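Local coordinates for protein metallopeptidase containing co-catalytic metalloactive site (Shewanella denitrificans OS217, PDB 3B2Y) that probably acts as a zinc-dependent carboxypeptidase-like hydrolase of the M14 family, and carries a nickel ion in its metal site here, at residues S182-Q187 with A239-C244; W84-F89 with A262-F267; L69-G74 with L103-L108; G201-L206 with F253-Q258. All coordinates share one frame; numbering follows the deposited sequence.

Interaction 1: S182-Q187 with A239-C244; sequences SFEPTQ and AKLAAC
An antiparallel pairing inside the mixed central sheet of this M14 metallopeptidase fold joins Phe183 to Ala242, where strand 179-183 runs against strand 242-248. Phe183 and Ala242 form the hydrogen-bonded pair, in which the N-H of Phe183 reaches Ala242 O over 2.9 Å. Ala242 N answers with a bond of 3.2 Å to Phe183 O. This second bond is the straighter, with 166° at the hydrogen, and lies in the carbonyl plane on a lone pair. Ser182 and Ala243 make the neighbouring non-hydrogen-bonded pair, their CA atoms 4.3 Å apart. On the Phe183 face, the ring turns an edge to its partner strand. Its CD1 lies 3.9 Å from Ala242 CB. Because CG stands beside the backbone N (chi1 -51°), whose N-H is bonded to Ala242 O, the ring begins close to that same oxygen, which sits in the ring plane at its edge. Val235 of helix 230-236 touches both Phe183 and Ala242 on this face.

Beyond the last bridge the strands give way to side-chain packing. Leu241 CD2 rests against the aliphatic part of Glu184, 3.7 Å from its CG, while the Glu184 carboxylate is held through OE2 by Ser193 OG and Gly190 N. Pro185, the centre of an inverse gamma turn, brings CD to within 3.4 Å of Lys240 O. The chemistry thus changes along the contact: two reciprocal amide bonds fix the strand register, and then a leucine methyl packs against the carbon chain of a glutamate whose charged end is engaged by other partners.

Interaction 2: W84-F89 with A262-F267; sequences WGMLHF and AAMGQF
The first torsions of Phe89 and Met264 set their CG atoms differently: in Phe89 CG is anti to the backbone N (chi1 174°), whereas in Met264, a selenomethionine, it is anti to the carbonyl carbon (chi1 -72°). Beyond CG the Met264 chain is extended, which takes its SE and CE to helix 81-92. The result is a Met-aromatic contact between two helices of the M14 fold, 81-92 and 253-271, whose short segments here cross at -58° with their axes 9.6 Å apart. Between 84-89 and 262-267 themselves the contact is apolar packing, though nearby His88 ND1 hydrogen-bonds to Ser261 OG of helix 253-271.

Met264 uses its length in stages. Its CB stands over the centre of the Phe89 ring, 3.8 Å from the centroid, in a CH-pi contact nearly on the ring normal. Farther out, the selenium sits obliquely to the same ring and lies 3.8 Å from Phe89 CB. An alanine in place of Phe89 would probably leave Met264 CB without its aromatic cover and open a gap between the helices, although the contact of selenium with the remaining CB could persist.

Phe89 CE1 also approaches Gly265 N obliquely, at 3.8 Å. Leu167 and Cys169 of strand 165-172 touch Met264 as well, so this side chain is packed between helix 81-92 and that strand. Met86, also a selenomethionine, crosses the Met264 side chain at about a right angle, bringing its CB to 3.8 Å from Met264 CE. That terminal methyl presses on the backbone of helix 81-92, where Met264 CE is 3.5 Å from Met86 N.

Interaction 3: L69-G74 with L103-L108; sequences LLISSG and LSLLPL
Ile71 and Leu105 lie side by side and point the same way, with Ile71 CB 4.0 Å from Leu105 CD2. Leu103 meets the same isoleucine at a slant, its CD1 3.9 Å from Ile71 CD1, and also reaches Leu69 CB. This face, bearing Leu69, Ile71, Leu103 and Leu105, packs against helices 81-92 and 253-271.

On the face of Leu70 and Ser72, the partners are Ser104 and Leu106. Leu70 has CG anti to its backbone N (chi1 177°), and chi2 of 62° then turns CD1 to 3.7 Å from Ser104 CB, while Ser104 OG is hydrogen-bonded to Gln58 NE2. Beside it, Ser72 CB and Leu106 CB meet at 4.0 Å.

Four backbone bonds hold the register. Ser104 N to Leu69 O is the shortest at 2.7 Å; Ile71 N to Ser104 O, Leu106 N to Ile71 O and Ser73 N to Leu106 O continue the ladder. Past it, Gly74 takes a positive phi of 61°, and a CB there would clash with Leu108 CD1. Strands 68-73 and 102-106, linked by helix 81-92, form the parallel beta-alpha-beta unit at one border of the mixed sheet, and strand 68-73 leads into the loop that supplies the nickel ligands His76 and Glu79.

Interaction 4: G201-L206 with F253-Q258; sequences GQYFKL and FDRRVQ
The carbonyl oxygen of Tyr203 is gripped by the Arg255 guanidinium. Arg255 NE donates to Tyr203 O over 3.2 Å, using a lone pair in the carbonyl plane although the acceptor stands 20° out of the guanidinium plane. Arg255 NH2 adds a weak, longer bond of 3.5 Å to the same oxygen. A water at the guanidinium edge accepts from NH2 and donates to Gln202 O at 2.7 Å, extending the grip by one residue.

Both aromatic side chains of the loop pack on this arginine, in different ways. Tyr203 CD1 lies over the centre of one guanidinium face, 4.0 Å from Arg255 CZ, with the ring and guanidinium planes 57° apart. Phe204 runs past Arg255 in the opposite direction, its CE1 4.0 Å from Arg255 CG, and CZ of the same ring comes 3.8 Å from Arg256 CG. An extended chain from CG (chi3 178°) brings Arg255 NE up to the loop. An alanine at Arg255 would probably leave Tyr203 O without these two donors and the water without its NH2 partner, and so hold the loop less firmly.

Farther along the helix, Gln258 CB touches Tyr203 CE1 at 3.8 Å, and the backbone carbonyl carbon of Gln258 lies over one face of the tyrosine ring, toward its rim. Arg256 directs its polar end to other partners, with NE in a salt bridge to Glu171. The loop after helix 191-201 thus docks on the start of helix 253-271 beside the probable active-site region of this M14 fold, the Phe204 side chain being about 9 Å from that of Glu246, the predicted proton donor/acceptor.

Followed from the N terminus, the chain first closes interaction 3, where strands 68-73 and 102-106 pair after a crossover through helix 81-92. That helix then waits for a distant partner: interaction 2 joins it to helix 253-271 and closes a loop of 172 residues, crossing interaction 3 in sequence and touching it through Met86. Inside this long loop lie interactions 1 and 4, which cross each other. Interaction 1 returns strand 242-248 to strand 179-183, and interaction 4 brings the start of helix 253-271 to the loop after helix 191-201. Interactions 1 and 3 share the mixed sheet, while interactions 2 and 4 share helix 253-271 and touch at Ala262 and Tyr203.

Interaction 1: S182-Q187 with A239-C244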
loop_
_atom_site.group_PDB
_atom_site.type_symbol
_atom_site.label_atom_id
_atom_site.label_comp_id
_atom_site.label_asym_id
_atom_site.label_seq_id
_atom_site.Cartn_x
_atom_site.Cartn_y
_atom_site.Cartn_z
ATOM N N SER A 182 9.828 7.416 -3.796
ATOM C CA SER A 182 10.426 6.321 -4.554
ATOM C C SER A 182 11.865 6.021 -4.113
ATOM O O SER A 182 12.554 6.889 -3.611
ATOM C CB SER A 182 10.358 6.620 -6.067
ATOM O OG SER A 182 11.423 7.395 -6.472
ATOM N N PHE A 183 12.290 4.782 -4.346
ATOM C CA PHE A 183 13.645 4.279 -4.046
ATOM C C PHE A 183 14.103 3.469 -5.269
ATOM O O PHE A 183 13.438 2.528 -5.688
ATOM C CB PHE A 183 13.652 3.397 -2.786
ATOM C CG PHE A 183 12.985 4.030 -1.554
ATOM C CD1 PHE A 183 11.592 4.129 -1.459
ATOM C CD2 PHE A 183 13.738 4.517 -0.532
ATOM C CE1 PHE A 183 10.994 4.694 -0.352
ATOM C CE2 PHE A 183 13.141 5.080 0.552
ATOM C CZ PHE A 183 11.767 5.156 0.641
ATOM N N GLU A 184 15.215 3.886 -5.867
ATOM C CA GLU A 184 15.902 3.123 -6.912
ATOM C C GLU A 184 17.387 3.166 -6.606
ATOM O O GLU A 184 17.869 4.147 -6.012
ATOM C CB GLU A 184 15.671 3.719 -8.316
ATOM C CG GLU A 184 14.179 3.905 -8.658
ATOM C CD GLU A 184 13.929 4.220 -10.128
ATOM O OE1 GLU A 184 14.665 3.705 -10.999
ATOM O OE2 GLU A 184 12.994 4.996 -10.419
ATOM N N PRO A 185 18.139 2.145 -7.052
ATOM C CA PRO A 185 19.592 2.159 -6.859
ATOM C C PRO A 185 20.296 2.974 -7.952
ATOM O O PRO A 185 21.136 2.452 -8.670
ATOM C CB PRO A 185 19.957 0.673 -6.946
ATOM C CG PRO A 185 19.007 0.144 -7.979
ATOM C CD PRO A 185 17.704 0.930 -7.753
ATOM N N THR A 186 19.951 4.252 -8.042
ATOM C CA THR A 186 20.453 5.160 -9.055
ATOM C C THR A 186 20.488 6.534 -8.397
ATOM O O THR A 186 19.859 6.728 -7.344
ATOM C CB THR A 186 19.534 5.185 -10.343
ATOM O OG1 THR A 186 18.216 5.639 -10.017
ATOM C CG2 THR A 186 19.436 3.805 -10.990
ATOM N N GLN A 187 21.202 7.468 -9.026
ATOM C CA GLN A 187 21.313 8.871 -8.570
ATOM C C GLN A 187 20.009 9.619 -8.665
ATOM O O GLN A 187 19.626 10.360 -7.743
ATOM C CB GLN A 187 22.328 9.655 -9.438
ATOM C CG GLN A 187 23.742 9.181 -9.337
ATOM C CD GLN A 187 24.029 8.638 -7.978
ATOM O OE1 GLN A 187 24.000 9.371 -6.982
ATOM N NE2 GLN A 187 24.252 7.326 -7.905
ATOM N N ALA A 239 15.072 -5.156 -1.522
ATOM C CA ALA A 239 14.132 -4.878 -2.637
ATOM C C ALA A 239 14.764 -3.942 -3.663
ATOM O O ALA A 239 15.233 -2.879 -3.304
ATOM C CB ALA A 239 12.853 -4.261 -2.145
ATOM N N LYS A 240 14.661 -4.309 -4.937
ATOM C CA LYS A 240 15.313 -3.608 -6.025
ATOM C C LYS A 240 14.703 -2.235 -6.330
ATOM O O LYS A 240 15.403 -1.333 -6.782
ATOM C CB LYS A 240 15.308 -4.515 -7.279
ATOM C CG LYS A 240 16.046 -5.814 -7.013
ATOM C CD LYS A 240 16.169 -6.685 -8.250
ATOM C CE LYS A 240 16.975 -7.936 -7.926
ATOM N NZ LYS A 240 17.222 -8.739 -9.137
ATOM N N LEU A 241 13.403 -2.105 -6.097
ATOM C CA LEU A 241 12.662 -0.881 -6.395
ATOM C C LEU A 241 11.508 -0.815 -5.345
ATOM O O LEU A 241 11.005 -1.837 -4.852
ATOM C CB LEU A 241 12.081 -0.926 -7.814
ATOM C CG LEU A 241 12.919 -1.044 -9.068
ATOM C CD1 LEU A 241 12.061 -1.351 -10.311
ATOM C CD2 LEU A 241 13.707 0.227 -9.188
ATOM N N ALA A 242 11.229 0.398 -4.889
ATOM C CA ALA A 242 10.114 0.612 -4.000
ATOM C C ALA A 242 9.448 1.923 -4.253
ATOM O O ALA A 242 10.080 2.914 -4.605
ATOM C CB ALA A 242 10.519 0.467 -2.467
ATOM N N ALA A 243 8.160 1.957 -3.969
ATOM C CA ALA A 243 7.449 3.235 -4.009
ATOM C C ALA A 243 6.349 3.279 -2.965
ATOM O O ALA A 243 5.834 2.283 -2.552
ATOM C CB ALA A 243 6.861 3.505 -5.413
ATOM N N CYS A 244 6.021 4.484 -2.542
ATOM C CA CYS A 244 4.858 4.695 -1.692
ATOM C C CYS A 244 4.033 5.774 -2.359
ATOM O O CYS A 244 4.499 6.925 -2.468
ATOM C CB CYS A 244 5.346 5.124 -0.325
ATOM S SG CYS A 244 4.049 5.617 0.814
#

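Interaction 2: W84-F89 with A262-F267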
loop_
_atom_site.group_PDB
_atom_site.type_symbol
_atom_site.label_atom_id
_atom_site.label_comp_id
_atom_site.label_asym_id
_atom_site.label_seq_id
_atom_site.Cartn_x
_atom_site.Cartn_y
_atom_site.Cartn_z
ATOM N N TRP A 84 -9.258 -0.326 -0.259
ATOM C CA TRP A 84 -10.349 -0.422 -1.250
ATOM C C TRP A 84 -9.813 -0.345 -2.711
ATOM O O TRP A 84 -10.372 -0.984 -3.599
ATOM C CB TRP A 84 -11.476 0.604 -1.023
ATOM C CG TRP A 84 -12.234 0.399 0.247
ATOM C CD1 TRP A 84 -12.079 1.079 1.376
ATOM C CD2 TRP A 84 -13.253 -0.566 0.478
ATOM N NE1 TRP A 84 -12.951 0.632 2.337
ATOM C CE2 TRP A 84 -13.700 -0.384 1.802
ATOM C CE3 TRP A 84 -13.840 -1.575 -0.306
ATOM C CZ2 TRP A 84 -14.639 -1.206 2.371
ATOM C CZ3 TRP A 84 -14.817 -2.377 0.251
ATOM C CH2 TRP A 84 -15.240 -2.161 1.574
ATOM N N GLY A 85 -8.738 0.438 -2.913
ATOM C CA GLY A 85 -8.002 0.505 -4.187
ATOM C C GLY A 85 -7.496 -0.863 -4.585
ATOM O O GLY A 85 -7.635 -1.280 -5.751
HETATM N N MSE A 86 -6.960 -1.609 -3.623
HETATM C CA MSE A 86 -6.506 -2.963 -3.923
HETATM C C MSE A 86 -7.617 -3.909 -4.305
HETATM O O MSE A 86 -7.465 -4.736 -5.178
HETATM C CB MSE A 86 -5.708 -3.535 -2.763
HETATM C CG MSE A 86 -4.792 -4.688 -3.238
HETATM SE SE MSE A 86 -3.714 -5.343 -1.756
HETATM C CE MSE A 86 -2.963 -3.559 -1.247
ATOM N N LEU A 87 -8.740 -3.820 -3.613
ATOM C CA LEU A 87 -9.902 -4.612 -3.952
ATOM C C LEU A 87 -10.415 -4.324 -5.366
ATOM O O LEU A 87 -10.819 -5.254 -6.093
ATOM C CB LEU A 87 -10.982 -4.418 -2.895
ATOM C CG LEU A 87 -12.198 -5.304 -2.876
ATOM C CD1 LEU A 87 -11.816 -6.782 -2.990
ATOM C CD2 LEU A 87 -12.892 -5.009 -1.553
ATOM N N HIS A 88 -10.383 -3.050 -5.773
ATOM C CA HIS A 88 -10.770 -2.625 -7.114
ATOM C C HIS A 88 -9.806 -3.233 -8.149
ATOM O O HIS A 88 -10.219 -3.821 -9.146
ATOM C CB HIS A 88 -10.750 -1.072 -7.178
ATOM C CG HIS A 88 -11.239 -0.499 -8.471
ATOM N ND1 HIS A 88 -10.374 -0.129 -9.486
ATOM C CD2 HIS A 88 -12.486 -0.244 -8.927
ATOM C CE1 HIS A 88 -11.075 0.337 -10.507
ATOM N NE2 HIS A 88 -12.357 0.275 -10.195
ATOM N N PHE A 89 -8.527 -3.204 -7.792
ATOM C CA PHE A 89 -7.446 -3.749 -8.600
ATOM C C PHE A 89 -7.642 -5.251 -8.797
ATOM O O PHE A 89 -7.636 -5.716 -9.907
ATOM C CB PHE A 89 -6.131 -3.413 -7.930
ATOM C CG PHE A 89 -4.951 -4.011 -8.569
ATOM C CD1 PHE A 89 -4.571 -3.605 -9.819
ATOM C CD2 PHE A 89 -4.209 -4.971 -7.902
ATOM C CE1 PHE A 89 -3.470 -4.169 -10.423
ATOM C CE2 PHE A 89 -3.088 -5.522 -8.497
ATOM C CZ PHE A 89 -2.730 -5.119 -9.746
ATOM N N ALA A 262 -4.894 2.223 -10.339
ATOM C CA ALA A 262 -4.068 2.613 -11.501
ATOM C C ALA A 262 -2.580 2.596 -11.201
ATOM O O ALA A 262 -1.841 2.121 -12.073
ATOM C CB ALA A 262 -4.477 4.003 -12.021
ATOM N N ALA A 263 -2.158 3.127 -10.030
ATOM C CA ALA A 263 -0.745 2.994 -9.513
ATOM C C ALA A 263 -0.304 1.557 -9.453
ATOM O O ALA A 263 0.809 1.223 -9.900
ATOM C CB ALA A 263 -0.541 3.645 -8.163
HETATM N N MSE A 264 -1.186 0.703 -8.948
HETATM C CA MSE A 264 -0.904 -0.707 -8.824
HETATM C C MSE A 264 -0.743 -1.364 -10.197
HETATM O O MSE A 264 0.114 -2.215 -10.390
HETATM C CB MSE A 264 -2.008 -1.390 -8.005
HETATM C CG MSE A 264 -1.981 -1.077 -6.576
HETATM SE SE MSE A 264 -3.549 -1.822 -5.662
HETATM C CE MSE A 264 -3.598 -0.652 -4.084
ATOM N N GLY A 265 -1.572 -0.961 -11.158
ATOM C CA GLY A 265 -1.502 -1.484 -12.500
ATOM C C GLY A 265 -0.226 -1.069 -13.183
ATOM O O GLY A 265 0.383 -1.862 -13.885
ATOM N N GLN A 266 0.182 0.181 -12.961
ATOM C CA GLN A 266 1.463 0.693 -13.522
ATOM C C GLN A 266 2.676 0.010 -12.878
ATOM O O GLN A 266 3.726 -0.237 -13.548
ATOM C CB GLN A 266 1.517 2.214 -13.341
ATOM C CG GLN A 266 2.820 2.882 -13.838
ATOM C CD GLN A 266 3.152 2.526 -15.226
ATOM O OE1 GLN A 266 2.269 2.430 -16.062
ATOM N NE2 GLN A 266 4.437 2.316 -15.507
ATOM N N PHE A 267 2.577 -0.292 -11.585
ATOM C CA PHE A 267 3.711 -0.926 -10.861
ATOM C C PHE A 267 3.983 -2.300 -11.506
ATOM O O PHE A 267 5.110 -2.663 -11.834
ATOM C CB PHE A 267 3.314 -1.020 -9.374
ATOM C CG PHE A 267 4.188 -1.900 -8.531
ATOM C CD1 PHE A 267 5.489 -1.530 -8.203
ATOM C CD2 PHE A 267 3.715 -3.076 -8.012
ATOM C CE1 PHE A 267 6.283 -2.360 -7.365
ATOM C CE2 PHE A 267 4.509 -3.870 -7.196
ATOM C CZ PHE A 267 5.792 -3.519 -6.911
#

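Interaction 3: L69-G74 with L103-L108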
loop_
_atom_site.group_PDB
_atom_site.type_symbol
_atom_site.label_atom_id
_atom_site.label_comp_id
_atom_site.label_asym_id
_atom_site.label_seq_id
_atom_site.Cartn_x
_atom_site.Cartn_y
_atom_site.Cartn_z
ATOM N N LEU A 69 6.860 -9.515 -6.429
ATOM C CA LEU A 69 6.412 -8.166 -6.154
ATOM C C LEU A 69 5.416 -8.271 -5.003
ATOM O O LEU A 69 4.676 -9.279 -4.892
ATOM C CB LEU A 69 5.702 -7.519 -7.327
ATOM C CG LEU A 69 6.392 -7.440 -8.671
ATOM C CD1 LEU A 69 5.408 -6.782 -9.664
ATOM C CD2 LEU A 69 7.709 -6.701 -8.608
ATOM N N LEU A 70 5.460 -7.271 -4.163
ATOM C CA LEU A 70 4.586 -7.083 -3.040
ATOM C C LEU A 70 3.841 -5.768 -3.191
ATOM O O LEU A 70 4.441 -4.740 -3.428
ATOM C CB LEU A 70 5.402 -7.119 -1.751
ATOM C CG LEU A 70 4.636 -6.870 -0.437
ATOM C CD1 LEU A 70 3.582 -7.974 -0.228
ATOM C CD2 LEU A 70 5.644 -6.800 0.745
ATOM N N ILE A 71 2.534 -5.764 -2.936
ATOM C CA ILE A 71 1.759 -4.536 -2.793
ATOM C C ILE A 71 1.081 -4.603 -1.412
ATOM O O ILE A 71 0.546 -5.654 -1.016
ATOM C CB ILE A 71 0.629 -4.395 -3.873
ATOM C CG1 ILE A 71 1.210 -4.453 -5.279
ATOM C CG2 ILE A 71 -0.137 -3.071 -3.737
ATOM C CD1 ILE A 71 0.112 -4.668 -6.351
ATOM N N SER A 72 1.255 -3.522 -0.661
ATOM C CA SER A 72 0.707 -3.406 0.656
ATOM C C SER A 72 -0.091 -2.118 0.807
ATOM O O SER A 72 0.104 -1.129 0.106
ATOM C CB SER A 72 1.825 -3.445 1.700
ATOM O OG SER A 72 2.722 -2.344 1.508
ATOM N N SER A 73 -0.986 -2.123 1.778
ATOM C CA SER A 73 -1.721 -0.911 2.096
ATOM C C SER A 73 -2.294 -1.051 3.479
ATOM O O SER A 73 -2.023 -2.054 4.185
ATOM C CB SER A 73 -2.835 -0.692 1.079
ATOM O OG SER A 73 -3.415 0.599 1.179
ATOM N N GLY A 74 -3.129 -0.079 3.827
ATOM C CA GLY A 74 -3.867 -0.071 5.103
ATOM C C GLY A 74 -2.989 -0.060 6.339
ATOM O O GLY A 74 -3.362 -0.599 7.339
ATOM N N LEU A 103 2.975 -12.431 -7.377
ATOM C CA LEU A 103 2.433 -11.197 -6.763
ATOM C C LEU A 103 1.957 -11.546 -5.365
ATOM O O LEU A 103 1.236 -12.534 -5.171
ATOM C CB LEU A 103 1.314 -10.571 -7.596
ATOM C CG LEU A 103 0.689 -9.230 -7.118
ATOM C CD1 LEU A 103 1.778 -8.158 -6.915
ATOM C CD2 LEU A 103 -0.298 -8.697 -8.115
ATOM N N SER A 104 2.470 -10.800 -4.398
ATOM C CA SER A 104 2.023 -10.911 -3.003
ATOM C C SER A 104 1.254 -9.671 -2.614
ATOM O O SER A 104 1.555 -8.597 -3.086
ATOM C CB SER A 104 3.241 -11.161 -2.155
ATOM O OG SER A 104 3.841 -12.445 -2.489
ATOM N N LEU A 105 0.218 -9.841 -1.788
ATOM C CA LEU A 105 -0.697 -8.741 -1.404
ATOM C C LEU A 105 -0.901 -8.714 0.120
ATOM O O LEU A 105 -1.056 -9.741 0.738
ATOM C CB LEU A 105 -2.035 -8.944 -2.090
ATOM C CG LEU A 105 -2.000 -9.051 -3.605
ATOM C CD1 LEU A 105 -3.321 -9.601 -4.109
ATOM C CD2 LEU A 105 -1.668 -7.693 -4.189
ATOM N N LEU A 106 -0.728 -7.562 0.717
ATOM C CA LEU A 106 -0.878 -7.310 2.165
ATOM C C LEU A 106 -1.892 -6.136 2.271
ATOM O O LEU A 106 -1.538 -4.986 2.400
ATOM C CB LEU A 106 0.506 -7.022 2.763
ATOM C CG LEU A 106 0.791 -6.987 4.234
ATOM C CD1 LEU A 106 0.614 -8.397 4.840
ATOM C CD2 LEU A 106 2.255 -6.573 4.399
ATOM N N PRO A 107 -3.180 -6.447 2.130
ATOM C CA PRO A 107 -4.197 -5.466 1.862
ATOM C C PRO A 107 -4.483 -4.533 3.038
ATOM O O PRO A 107 -4.934 -3.420 2.828
ATOM C CB PRO A 107 -5.480 -6.326 1.645
ATOM C CG PRO A 107 -5.028 -7.652 1.377
ATOM C CD PRO A 107 -3.707 -7.811 2.113
ATOM N N LEU A 108 -4.301 -5.013 4.261
ATOM C CA LEU A 108 -4.797 -4.283 5.427
ATOM C C LEU A 108 -3.998 -4.613 6.676
ATOM O O LEU A 108 -4.323 -5.564 7.372
ATOM C CB LEU A 108 -6.260 -4.598 5.664
ATOM C CG LEU A 108 -6.979 -3.876 6.827
ATOM C CD1 LEU A 108 -6.733 -2.297 6.765
ATOM C CD2 LEU A 108 -8.515 -4.239 6.881
#

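Interaction 4: G201-L206 with F253-Q258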
loop_
_atom_site.group_PDB
_atom_site.type_symbol
_atom_site.label_atom_id
_atom_site.label_comp_id
_atom_site.label_asym_id
_atom_site.label_seq_id
_atom_site.Cartn_x
_atom_site.Cartn_y
_atom_site.Cartn_z
ATOM N N GLY A 201 -0.726 11.136 -11.700
ATOM C CA GLY A 201 -1.001 12.406 -12.403
ATOM C C GLY A 201 -2.173 12.429 -13.401
ATOM O O GLY A 201 -2.677 13.491 -13.740
ATOM N N GLN A 202 -2.624 11.281 -13.875
ATOM C CA GLN A 202 -3.824 11.171 -14.720
ATOM C C GLN A 202 -5.096 11.522 -13.914
ATOM O O GLN A 202 -6.103 11.955 -14.475
ATOM C CB GLN A 202 -4.002 9.742 -15.292
ATOM C CG GLN A 202 -2.818 9.087 -16.031
ATOM C CD GLN A 202 -2.897 7.526 -16.060
ATOM O OE1 GLN A 202 -3.197 6.838 -15.038
ATOM N NE2 GLN A 202 -2.589 6.963 -17.237
ATOM N N TYR A 203 -5.034 11.345 -12.591
ATOM C CA TYR A 203 -6.175 11.535 -11.710
ATOM C C TYR A 203 -6.175 12.864 -10.932
ATOM O O TYR A 203 -7.231 13.457 -10.722
ATOM C CB TYR A 203 -6.282 10.352 -10.738
ATOM C CG TYR A 203 -6.729 9.099 -11.429
ATOM C CD1 TYR A 203 -8.084 8.816 -11.615
ATOM C CD2 TYR A 203 -5.794 8.210 -11.950
ATOM C CE1 TYR A 203 -8.482 7.638 -12.298
ATOM C CE2 TYR A 203 -6.179 7.050 -12.613
ATOM C CZ TYR A 203 -7.514 6.767 -12.786
ATOM O OH TYR A 203 -7.876 5.609 -13.459
ATOM N N PHE A 204 -5.000 13.300 -10.476
ATOM C CA PHE A 204 -4.868 14.494 -9.626
ATOM C C PHE A 204 -3.697 15.339 -10.073
ATOM O O PHE A 204 -2.815 14.857 -10.771
ATOM C CB PHE A 204 -4.677 14.118 -8.142
ATOM C CG PHE A 204 -5.689 13.140 -7.631
ATOM C CD1 PHE A 204 -7.008 13.542 -7.424
ATOM C CD2 PHE A 204 -5.336 11.830 -7.394
ATOM C CE1 PHE A 204 -7.963 12.632 -6.956
ATOM C CE2 PHE A 204 -6.282 10.906 -6.915
ATOM C CZ PHE A 204 -7.612 11.326 -6.734
ATOM N N LYS A 205 -3.708 16.606 -9.679
ATOM C CA LYS A 205 -2.570 17.496 -9.884
ATOM C C LYS A 205 -1.452 17.029 -8.973
ATOM O O LYS A 205 -1.712 16.593 -7.824
ATOM C CB LYS A 205 -2.945 18.963 -9.607
ATOM C CG LYS A 205 -3.586 19.647 -10.815
ATOM N N LEU A 206 -0.245 17.055 -9.528
ATOM C CA LEU A 206 0.997 16.737 -8.817
ATOM C C LEU A 206 1.328 17.825 -7.823
ATOM O O LEU A 206 1.201 19.050 -8.138
ATOM C CB LEU A 206 2.192 16.651 -9.798
ATOM C CG LEU A 206 2.103 15.552 -10.840
ATOM C CD1 LEU A 206 3.391 15.524 -11.633
ATOM C CD2 LEU A 206 1.766 14.182 -10.191
ATOM N N PHE A 253 -13.524 10.102 -3.028
ATOM C CA PHE A 253 -13.084 8.812 -2.561
ATOM C C PHE A 253 -12.982 7.827 -3.694
ATOM O O PHE A 253 -11.992 7.152 -3.831
ATOM C CB PHE A 253 -14.031 8.266 -1.473
ATOM C CG PHE A 253 -13.544 6.995 -0.847
ATOM C CD1 PHE A 253 -12.466 7.005 0.022
ATOM C CD2 PHE A 253 -14.099 5.774 -1.200
ATOM C CE1 PHE A 253 -11.996 5.839 0.580
ATOM C CE2 PHE A 253 -13.624 4.590 -0.642
ATOM C CZ PHE A 253 -12.575 4.616 0.227
ATOM N N ASP A 254 -14.017 7.749 -4.512
ATOM C CA ASP A 254 -14.008 6.760 -5.592
ATOM C C ASP A 254 -12.931 7.050 -6.653
ATOM O O ASP A 254 -12.332 6.128 -7.206
ATOM C CB ASP A 254 -15.416 6.577 -6.162
ATOM C CG ASP A 254 -16.323 5.707 -5.237
ATOM O OD1 ASP A 254 -15.787 4.886 -4.430
ATOM O OD2 ASP A 254 -17.573 5.855 -5.313
ATOM N N ARG A 255 -12.632 8.317 -6.878
ATOM C CA ARG A 255 -11.484 8.665 -7.701
ATOM C C ARG A 255 -10.157 8.236 -7.052
ATOM O O ARG A 255 -9.181 7.921 -7.746
ATOM C CB ARG A 255 -11.457 10.175 -7.937
ATOM C CG ARG A 255 -10.679 10.607 -9.142
ATOM C CD ARG A 255 -11.106 11.995 -9.631
ATOM N NE ARG A 255 -10.289 12.394 -10.775
ATOM C CZ ARG A 255 -10.463 11.948 -12.016
ATOM N NH1 ARG A 255 -11.430 11.085 -12.309
ATOM N NH2 ARG A 255 -9.652 12.364 -12.978
ATOM N N ARG A 256 -10.086 8.275 -5.728
ATOM C CA ARG A 256 -8.858 7.849 -5.049
ATOM C C ARG A 256 -8.690 6.363 -5.155
ATOM O O ARG A 256 -7.588 5.915 -5.378
ATOM C CB ARG A 256 -8.854 8.255 -3.566
ATOM C CG ARG A 256 -8.480 9.756 -3.350
ATOM C CD ARG A 256 -9.345 10.396 -2.285
ATOM N NE ARG A 256 -9.249 9.674 -1.031
ATOM C CZ ARG A 256 -10.091 9.830 -0.012
ATOM N NH1 ARG A 256 -11.057 10.722 -0.083
ATOM N NH2 ARG A 256 -10.011 9.068 1.054
ATOM N N VAL A 257 -9.805 5.652 -5.120
ATOM C CA VAL A 257 -9.832 4.199 -5.278
ATOM C C VAL A 257 -9.329 3.861 -6.652
ATOM O O VAL A 257 -8.431 3.021 -6.788
ATOM C CB VAL A 257 -11.256 3.644 -5.039
ATOM C CG1 VAL A 257 -11.332 2.183 -5.447
ATOM C CG2 VAL A 257 -11.656 3.829 -3.533
ATOM N N GLN A 258 -9.829 4.593 -7.650
ATOM C CA GLN A 258 -9.401 4.421 -9.031
ATOM C C GLN A 258 -7.921 4.713 -9.248
ATOM O O GLN A 258 -7.248 3.953 -9.935
ATOM C CB GLN A 258 -10.279 5.254 -9.987
ATOM C CG GLN A 258 -11.680 4.674 -10.098
ATOM C CD GLN A 258 -12.681 5.659 -10.720
ATOM O OE1 GLN A 258 -12.526 6.888 -10.632
ATOM N NE2 GLN A 258 -13.697 5.116 -11.370
HETATM O O HOH W 1 -7.314 14.196 -13.741
#